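Local coordinates for hypothetical protein Atu0120 (Agrobacterium tumefaciens, PDB 2I6H) that is of unknown function and belongs to the DUF924 family of bacterial proteins, folding into an all-helical chain that carries bound calcium ions, at residues 25-39 with 75-89. Residues are numbered along the deposited sequence; the frame is centred on the assembly and turned at random.
With CA (calcium ion), chain C.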
ATOM      1  N   ASN A  25     -21.108 -26.365   2.487  1.00 16.21           N
ATOM      2  CA  ASN A  25     -20.318 -26.634   1.279  1.00 14.95           C
ATOM      3  C   ASN A  25     -19.791 -25.388   0.600  1.00 14.11           C
ATOM      4  O   ASN A  25     -20.276 -24.259   0.862  1.00 13.04           O
ATOM      5  CB  ASN A  25     -21.143 -27.445   0.266  1.00 16.88           C
ATOM      6  CG  ASN A  25     -22.009 -28.521   0.934  1.00 20.19           C
ATOM      7  OD1 ASN A  25     -21.475 -29.462   1.509  1.00 22.59           O
ATOM      8  ND2 ASN A  25     -23.338 -28.372   0.857  1.00 22.25           N
ATOM      9  N   ASP A  26     -18.777 -25.569  -0.246  1.00 12.53           N
ATOM     10  CA  ASP A  26     -18.244 -24.430  -1.017  1.00 12.79           C
ATOM     11  C   ASP A  26     -19.300 -23.700  -1.858  1.00 13.20           C
ATOM     12  O   ASP A  26     -19.095 -22.532  -2.277  1.00 13.92           O
ATOM     13  CB  ASP A  26     -17.113 -24.893  -1.911  1.00 12.51           C
ATOM     14  CG  ASP A  26     -17.570 -25.872  -2.988  1.00 14.59           C
ATOM     15  OD1 ASP A  26     -18.132 -26.905  -2.637  1.00 14.31           O
ATOM     16  OD2 ASP A  26     -17.314 -25.640  -4.179  1.00 15.38           O
ATOM     17  N   THR A  27     -20.420 -24.390  -2.119  1.00 11.56           N
ATOM     18  CA  THR A  27     -21.538 -23.788  -2.884  1.00 12.24           C
ATOM     19  C   THR A  27     -22.484 -22.917  -2.037  1.00 12.03           C
ATOM     20  O   THR A  27     -23.524 -22.417  -2.562  1.00 12.00           O
ATOM     21  CB  THR A  27     -22.400 -24.880  -3.516  1.00 11.41           C
ATOM     22  OG1 THR A  27     -22.824 -25.789  -2.491  1.00 13.53           O
ATOM     23  CG2 THR A  27     -21.637 -25.634  -4.653  1.00 10.76           C
ATOM     24  N   ALA A  28     -22.149 -22.750  -0.746  1.00 11.32           N
ATOM     25  CA  ALA A  28     -22.998 -21.991   0.192  1.00 12.12           C
ATOM     26  C   ALA A  28     -23.291 -20.565  -0.297  1.00 11.42           C
ATOM     27  O   ALA A  28     -22.365 -19.821  -0.707  1.00 13.04           O
ATOM     28  CB  ALA A  28     -22.338 -21.937   1.587  1.00 11.83           C
ATOM     29  N   ALA A  29     -24.552 -20.158  -0.189  1.00 11.14           N
ATOM     30  CA  ALA A  29     -24.884 -18.747  -0.395  1.00 10.92           C
ATOM     31  C   ALA A  29     -24.093 -17.841   0.539  1.00 12.18           C
ATOM     32  O   ALA A  29     -23.656 -16.766   0.126  1.00 10.69           O
ATOM     33  CB  ALA A  29     -26.371 -18.533  -0.215  1.00 11.78           C
ATOM     34  N   LEU A  30     -23.923 -18.269   1.798  1.00 10.65           N
ATOM     35  CA  LEU A  30     -23.221 -17.449   2.786  1.00 10.40           C
ATOM     36  C   LEU A  30     -21.801 -17.110   2.311  1.00 11.14           C
ATOM     37  O   LEU A  30     -21.350 -15.970   2.479  1.00 10.42           O
ATOM     38  CB  LEU A  30     -23.185 -18.182   4.133  1.00 10.59           C
ATOM     39  CG  LEU A  30     -22.526 -17.403   5.306  1.00 10.02           C
ATOM     40  CD1 LEU A  30     -23.298 -16.116   5.646  1.00 12.43           C
ATOM     41  CD2 LEU A  30     -22.500 -18.351   6.503  1.00 14.06           C
ATOM     42  N   ALA A  31     -21.085 -18.092   1.764  1.00  9.95           N
ATOM     43  CA  ALA A  31     -19.715 -17.811   1.294  1.00 11.56           C
ATOM     44  C   ALA A  31     -19.733 -16.749   0.178  1.00 12.07           C
ATOM     45  O   ALA A  31     -18.932 -15.801   0.176  1.00 11.74           O
ATOM     46  CB  ALA A  31     -19.019 -19.120   0.813  1.00 12.08           C
ATOM     47  N   ALA A  32     -20.666 -16.899  -0.751  1.00 11.46           N
ATOM     48  CA  ALA A  32     -20.793 -15.943  -1.860  1.00 11.86           C
ATOM     49  C   ALA A  32     -21.193 -14.556  -1.334  1.00 12.65           C
ATOM     50  O   ALA A  32     -20.718 -13.529  -1.835  1.00 12.31           O
ATOM     51  CB  ALA A  32     -21.804 -16.443  -2.891  1.00 12.83           C
ATOM     52  N   ASP A  33     -22.098 -14.534  -0.367  1.00 12.19           N
ATOM     53  CA  ASP A  33     -22.478 -13.265   0.303  1.00 13.07           C
ATOM     54  C   ASP A  33     -21.278 -12.555   0.898  1.00 11.83           C
ATOM     55  O   ASP A  33     -21.204 -11.326   0.820  1.00 11.41           O
ATOM     56  CB  ASP A  33     -23.516 -13.489   1.430  1.00 13.12           C
ATOM     57  CG  ASP A  33     -24.899 -13.903   0.912  1.00 16.91           C
ATOM     58  OD1 ASP A  33     -25.146 -13.809  -0.308  1.00 17.38           O
ATOM     59  OD2 ASP A  33     -25.739 -14.320   1.762  1.00 20.62           O
ATOM     60  N   ILE A  34     -20.375 -13.299   1.563  1.00 10.80           N
ATOM     61  CA  ILE A  34     -19.216 -12.676   2.229  1.00 10.20           C
ATOM     62  C   ILE A  34     -18.344 -12.029   1.149  1.00 10.05           C
ATOM     63  O   ILE A  34     -17.912 -10.861   1.272  1.00 10.26           O
ATOM     64  CB  ILE A  34     -18.432 -13.723   3.078  1.00  9.64           C
ATOM     65  CG1 ILE A  34     -19.279 -14.095   4.314  1.00  9.88           C
ATOM     66  CG2 ILE A  34     -17.036 -13.213   3.430  1.00 10.73           C
ATOM     67  CD1 ILE A  34     -18.848 -15.444   4.950  1.00 10.54           C
ATOM     68  N   VAL A  35     -18.089 -12.794   0.091  1.00 10.42           N
ATOM     69  CA  VAL A  35     -17.223 -12.313  -0.981  1.00 11.64           C
ATOM     70  C   VAL A  35     -17.857 -11.093  -1.671  1.00 12.38           C
ATOM     71  O   VAL A  35     -17.177 -10.069  -1.879  1.00 12.99           O
ATOM     72  CB  VAL A  35     -16.852 -13.443  -1.982  1.00 11.82           C
ATOM     73  CG1 VAL A  35     -16.048 -12.847  -3.186  1.00 15.73           C
ATOM     74  CG2 VAL A  35     -16.000 -14.546  -1.251  1.00 11.35           C
ATOM     75  N   ASP A  36     -19.154 -11.183  -1.974  1.00 11.72           N
ATOM     76  CA  ASP A  36     -19.903 -10.037  -2.560  1.00 12.03           C
ATOM     77  C   ASP A  36     -19.795  -8.770  -1.682  1.00 11.59           C
ATOM     78  O   ASP A  36     -19.577  -7.666  -2.166  1.00 10.84           O
ATOM     79  CB  ASP A  36     -21.374 -10.411  -2.717  1.00 12.58           C
ATOM     80  CG  ASP A  36     -21.638 -11.265  -3.934  1.00 17.98           C
ATOM     81  OD1 ASP A  36     -20.695 -11.482  -4.733  1.00 22.39           O
ATOM     82  OD2 ASP A  36     -22.791 -11.709  -4.080  1.00 21.92           O
ATOM     83  N   PHE A  37     -20.014  -8.946  -0.386  1.00 11.00           N
ATOM     84  CA  PHE A  37     -19.868  -7.851   0.582  1.00 10.28           C
ATOM     85  C   PHE A  37     -18.450  -7.217   0.502  1.00 10.82           C
ATOM     86  O   PHE A  37     -18.299  -5.993   0.480  1.00 10.03           O
ATOM     87  CB  PHE A  37     -20.123  -8.414   1.984  1.00 10.71           C
ATOM     88  CG  PHE A  37     -19.683  -7.493   3.115  1.00  8.31           C
ATOM     89  CD1 PHE A  37     -20.553  -6.544   3.656  1.00 11.22           C
ATOM     90  CD2 PHE A  37     -18.403  -7.609   3.665  1.00  9.45           C
ATOM     91  CE1 PHE A  37     -20.129  -5.707   4.716  1.00 12.37           C
ATOM     92  CE2 PHE A  37     -17.977  -6.761   4.721  1.00 11.42           C
ATOM     93  CZ  PHE A  37     -18.840  -5.828   5.235  1.00 10.92           C
ATOM     94  N   TRP A  38     -17.430  -8.068   0.491  1.00  9.98           N
ATOM     95  CA  TRP A  38     -16.033  -7.597   0.424  1.00 10.92           C
ATOM     96  C   TRP A  38     -15.775  -6.813  -0.882  1.00 10.95           C
ATOM     97  O   TRP A  38     -15.157  -5.703  -0.861  1.00 11.60           O
ATOM     98  CB  TRP A  38     -15.093  -8.778   0.554  1.00 11.30           C
ATOM     99  CG  TRP A  38     -13.655  -8.381   1.031  1.00 11.39           C
ATOM    100  CD1 TRP A  38     -12.505  -8.421   0.295  1.00 12.27           C
ATOM    101  CD2 TRP A  38     -13.288  -7.876   2.320  1.00 11.95           C
ATOM    102  NE1 TRP A  38     -11.433  -7.985   1.043  1.00 10.83           N
ATOM    103  CE2 TRP A  38     -11.879  -7.656   2.296  1.00 11.60           C
ATOM    104  CE3 TRP A  38     -14.007  -7.604   3.502  1.00 11.88           C
ATOM    105  CZ2 TRP A  38     -11.177  -7.152   3.394  1.00 12.39           C
ATOM    106  CZ3 TRP A  38     -13.300  -7.124   4.612  1.00 13.86           C
ATOM    107  CH2 TRP A  38     -11.897  -6.910   4.548  1.00 13.05           C
ATOM    108  N   LYS A  39     -16.210  -7.378  -2.009  1.00 11.15           N
ATOM    109  CA  LYS A  39     -15.979  -6.731  -3.314  1.00 11.32           C
ATOM    110  C   LYS A  39     -16.679  -5.368  -3.365  1.00 11.89           C
ATOM    111  O   LYS A  39     -16.105  -4.355  -3.797  1.00 10.80           O
ATOM    112  CB  LYS A  39     -16.452  -7.654  -4.439  1.00 11.62           C
ATOM    113  CG  LYS A  39     -15.550  -8.926  -4.628  1.00 12.03           C
ATOM    114  CD  LYS A  39     -16.149  -9.725  -5.819  1.00 13.09           C
ATOM    115  CE  LYS A  39     -15.439 -11.015  -6.114  1.00 17.49           C
ATOM    116  NZ  LYS A  39     -16.182 -11.925  -7.121  1.00 18.88           N
ATOM    117  N   GLY A  75     -15.496 -27.336   4.638  1.00 10.33           N
ATOM    118  CA  GLY A  75     -15.923 -27.660   3.283  1.00  9.81           C
ATOM    119  C   GLY A  75     -15.708 -26.521   2.292  1.00  9.06           C
ATOM    120  O   GLY A  75     -15.667 -26.752   1.077  1.00  8.68           O
ATOM    121  N   TRP A  76     -15.590 -25.290   2.796  1.00  8.50           N
ATOM    122  CA  TRP A  76     -15.346 -24.129   1.917  1.00  9.82           C
ATOM    123  C   TRP A  76     -13.974 -24.188   1.248  1.00 10.05           C
ATOM    124  O   TRP A  76     -13.713 -23.486   0.261  1.00 10.68           O
ATOM    125  CB  TRP A  76     -15.519 -22.804   2.695  1.00  9.13           C
ATOM    126  CG  TRP A  76     -16.948 -22.521   3.069  1.00  9.24           C
ATOM    127  CD1 TRP A  76     -18.022 -23.400   3.023  1.00  8.60           C
ATOM    128  CD2 TRP A  76     -17.464 -21.285   3.570  1.00  9.33           C
ATOM    129  NE1 TRP A  76     -19.177 -22.767   3.485  1.00 10.46           N
ATOM    130  CE2 TRP A  76     -18.863 -21.468   3.816  1.00 10.09           C
ATOM    131  CE3 TRP A  76     -16.890 -20.038   3.842  1.00 11.72           C
ATOM    132  CZ2 TRP A  76     -19.677 -20.443   4.318  1.00 11.51           C
ATOM    133  CZ3 TRP A  76     -17.728 -19.004   4.344  1.00  9.44           C
ATOM    134  CH2 TRP A  76     -19.099 -19.223   4.562  1.00  9.27           C
ATOM    135  N   LEU A  77     -13.085 -25.020   1.792  1.00 10.90           N
ATOM    136  CA  LEU A  77     -11.787 -25.224   1.130  1.00  9.23           C
ATOM    137  C   LEU A  77     -11.956 -25.804  -0.292  1.00 10.43           C
ATOM    138  O   LEU A  77     -11.035 -25.734  -1.107  1.00 10.37           O
ATOM    139  CB  LEU A  77     -10.879 -26.128   1.976  1.00  9.67           C
ATOM    140  CG  LEU A  77     -10.302 -25.440   3.239  1.00 12.59           C
ATOM    141  CD1 LEU A  77      -9.653 -26.507   4.142  1.00 13.31           C
ATOM    142  CD2 LEU A  77      -9.298 -24.272   2.876  1.00 15.95           C
ATOM    143  N   GLU A  78     -13.129 -26.380  -0.582  1.00 10.29           N
ATOM    144  CA  GLU A  78     -13.342 -26.957  -1.922  1.00 11.49           C
ATOM    145  C   GLU A  78     -13.370 -25.905  -3.064  1.00 11.10           C
ATOM    146  O   GLU A  78     -13.044 -26.238  -4.231  1.00 11.71           O
ATOM    147  CB  GLU A  78     -14.625 -27.802  -1.917  1.00 10.35           C
ATOM    148  CG  GLU A  78     -14.870 -28.457  -3.247  1.00 13.56           C
ATOM    149  CD  GLU A  78     -16.107 -29.383  -3.265  1.00 13.52           C
ATOM    150  OE1 GLU A  78     -16.691 -29.713  -2.216  1.00 11.72           O
ATOM    151  OE2 GLU A  78     -16.487 -29.784  -4.392  1.00 12.53           O
ATOM    152  N   GLY A  79     -13.773 -24.664  -2.747  1.00 10.60           N
ATOM    153  CA  GLY A  79     -13.973 -23.602  -3.765  1.00 10.46           C
ATOM    154  C   GLY A  79     -12.980 -22.455  -3.577  1.00 11.16           C
ATOM    155  O   GLY A  79     -12.575 -22.165  -2.445  1.00  9.83           O
ATOM    156  N   ALA A  80     -12.590 -21.808  -4.668  1.00  9.32           N
ATOM    157  CA  ALA A  80     -11.645 -20.704  -4.561  1.00 10.72           C
ATOM    158  C   ALA A  80     -12.260 -19.510  -3.832  1.00 10.61           C
ATOM    159  O   ALA A  80     -11.654 -18.995  -2.872  1.00 10.71           O
ATOM    160  CB  ALA A  80     -11.097 -20.279  -5.961  1.00 10.12           C
ATOM    161  N   GLU A  81     -13.435 -19.035  -4.279  1.00 10.03           N
ATOM    162  CA  GLU A  81     -14.028 -17.879  -3.595  1.00 11.07           C
ATOM    163  C   GLU A  81     -14.531 -18.212  -2.183  1.00  9.83           C
ATOM    164  O   GLU A  81     -14.466 -17.386  -1.301  1.00 10.16           O
ATOM    165  CB  GLU A  81     -15.114 -17.204  -4.437  1.00 11.76           C
ATOM    166  CG  GLU A  81     -14.482 -16.565  -5.708  1.00 16.84           C
ATOM    167  CD  GLU A  81     -15.356 -15.484  -6.367  1.00 22.18           C
ATOM    168  OE1 GLU A  81     -16.588 -15.602  -6.264  1.00 20.68           O
ATOM    169  OE2 GLU A  81     -14.793 -14.515  -6.946  1.00 24.07           O
ATOM    170  N   SER A  82     -15.007 -19.440  -1.970  1.00  9.48           N
ATOM    171  CA  SER A  82     -15.388 -19.827  -0.611  1.00  9.01           C
ATOM    172  C   SER A  82     -14.150 -19.902   0.297  1.00  9.29           C
ATOM    173  O   SER A  82     -14.233 -19.583   1.490  1.00  9.05           O
ATOM    174  CB  SER A  82     -16.227 -21.136  -0.577  1.00  9.37           C
ATOM    175  OG  SER A  82     -15.551 -22.192  -1.234  1.00  9.36           O
ATOM    176  N   SER A  83     -12.999 -20.278  -0.256  1.00  9.32           N
ATOM    177  CA  SER A  83     -11.764 -20.247   0.555  1.00  9.68           C
ATOM    178  C   SER A  83     -11.361 -18.796   0.847  1.00  9.97           C
ATOM    179  O   SER A  83     -10.917 -18.499   1.940  1.00  8.89           O
ATOM    180  CB  SER A  83     -10.598 -20.966  -0.113  1.00  9.96           C
ATOM    181  OG  SER A  83     -10.803 -22.374  -0.115  1.00  9.83           O
ATOM    182  N   LEU A  84     -11.519 -17.920  -0.145  1.00  9.06           N
ATOM    183  CA  LEU A  84     -11.362 -16.476   0.104  1.00  9.35           C
ATOM    184  C   LEU A  84     -12.257 -16.020   1.277  1.00  9.50           C
ATOM    185  O   LEU A  84     -11.820 -15.270   2.153  1.00 10.04           O
ATOM    186  CB  LEU A  84     -11.685 -15.657  -1.185  1.00  7.64           C
ATOM    187  CG  LEU A  84     -11.684 -14.111  -1.042  1.00  9.50           C
ATOM    188  CD1 LEU A  84     -10.327 -13.630  -0.446  1.00 14.15           C
ATOM    189  CD2 LEU A  84     -11.985 -13.399  -2.377  1.00 10.62           C
ATOM    190  N   ALA A  85     -13.532 -16.437   1.278  1.00  9.08           N
ATOM    191  CA  ALA A  85     -14.433 -16.131   2.384  1.00  8.98           C
ATOM    192  C   ALA A  85     -13.848 -16.582   3.735  1.00  9.23           C
ATOM    193  O   ALA A  85     -13.976 -15.850   4.731  1.00  9.18           O
ATOM    194  CB  ALA A  85     -15.820 -16.758   2.163  1.00  8.87           C
ATOM    195  N   LEU A  86     -13.264 -17.785   3.779  1.00  9.82           N
ATOM    196  CA  LEU A  86     -12.578 -18.242   5.006  1.00  8.81           C
ATOM    197  C   LEU A  86     -11.484 -17.249   5.458  1.00  9.34           C
ATOM    198  O   LEU A  86     -11.382 -16.950   6.657  1.00  8.59           O
ATOM    199  CB  LEU A  86     -11.978 -19.630   4.829  1.00  9.13           C
ATOM    200  CG  LEU A  86     -12.981 -20.791   4.730  1.00  8.17           C
ATOM    201  CD1 LEU A  86     -12.203 -22.091   4.501  1.00  9.85           C
ATOM    202  CD2 LEU A  86     -13.871 -20.879   6.030  1.00  7.62           C
HETATM  203  N   MSE A  87     -10.684 -16.756   4.515  1.00  8.30           N
HETATM  204  CA  MSE A  87      -9.611 -15.808   4.836  1.00  9.50           C
HETATM  205  C   MSE A  87     -10.235 -14.545   5.455  1.00  9.58           C
HETATM  206  O   MSE A  87      -9.753 -14.014   6.475  1.00 10.38           O
HETATM  207  CB  MSE A  87      -8.855 -15.369   3.570  1.00 10.38           C
HETATM  208  CG  MSE A  87      -8.233 -16.433   2.761  1.00 10.59           C
HETATM  209 SE   MSE A  87      -6.854 -17.423   3.822  0.90 18.90          SE
HETATM  210  CE  MSE A  87      -7.932 -18.938   4.288  1.00 15.87           C
ATOM    211  N   LEU A  88     -11.321 -14.084   4.845  1.00  9.15           N
ATOM    212  CA  LEU A  88     -11.988 -12.844   5.265  1.00  9.34           C
ATOM    213  C   LEU A  88     -12.579 -13.025   6.650  1.00 10.84           C
ATOM    214  O   LEU A  88     -12.490 -12.125   7.509  1.00 10.32           O
ATOM    215  CB  LEU A  88     -13.052 -12.462   4.252  1.00 10.59           C
ATOM    216  CG  LEU A  88     -12.467 -12.129   2.883  1.00  9.42           C
ATOM    217  CD1 LEU A  88     -13.652 -11.788   1.954  1.00 10.06           C
ATOM    218  CD2 LEU A  88     -11.442 -10.990   2.929  1.00 10.72           C
ATOM    219  N   LEU A  89     -13.138 -14.200   6.916  1.00  9.98           N
ATOM    220  CA  LEU A  89     -13.676 -14.460   8.267  1.00  9.68           C
ATOM    221  C   LEU A  89     -12.617 -14.665   9.368  1.00 10.36           C
ATOM    222  O   LEU A  89     -12.842 -14.283  10.540  1.00 11.06           O
ATOM    223  CB  LEU A  89     -14.532 -15.709   8.218  1.00 10.36           C
ATOM    224  CG  LEU A  89     -15.837 -15.559   7.419  1.00  8.75           C
ATOM    225  CD1 LEU A  89     -16.506 -16.917   7.382  1.00 12.19           C
ATOM    226  CD2 LEU A  89     -16.778 -14.484   8.110  1.00  8.23           C
TER
HETATM  227 CA    CA C 501     -18.450 -30.957  -3.551  1.00 15.96          CA
HETATM  228  O   HOH W   1     -17.563 -28.305   0.007  1.00 16.72           O
HETATM  229  O   HOH W   2     -19.584 -28.747  -3.560  1.00 19.57           O
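Around Ala31 and Ser82, whose CA atoms approach to 5.1 Å, helix 29-39 packs on helix 80-89 with an axis separation of 8.4 Å and a crossing angle of 68°, a steep helix-helix crossing within an all-helical fold. Small residues permit this closeness: Ala31 and Ala85 face each other, and Val35 CG2 presses on the backbone of the second helix, 3.2 Å from Glu81 O. Ala31 also sits over one face of the Trp76 indole, its CB 3.5 Å from the centroid of the six-membered ring and 2° off the normal, a CH-pi contact. Leu30 CG and Ile34 CD1 reach the edge of that indole, while Trp76 NE1 hydrogen-bonds to Met23 O, just before Asn25 in the same chain. Ile34 divides its branches: CG2, anti to the backbone N, meets Ala85 and Leu88, whereas CD1 abuts Leu89 CD1. At the far end Leu88 lies over one face of Trp38, CD1 near CB and CG and CD2 in CH-pi contact 3.5 Å from the five-membered ring centroid; Trp46 and Phe134 add further aromatic contacts to Trp38. Beyond them, extended Lys39 and Glu81 chains form a salt bridge, NZ to OE2 at 2.9 Å on the syn side, somewhat out of the carboxylate plane. At the opposite end, the carboxylates of Asp26 and Glu78 are stacked, planes 25° apart, with Asp26 OD1 3.2 Å from Glu78 OE1, two acceptors. Such acidic groups would probably repel, but calcium binds both Glu78 oxygens and probably offsets the charge. One water accepts from Asp26 N, and a second, itself a calcium ligand at 2.5 Å, donates to Asp26 OD1.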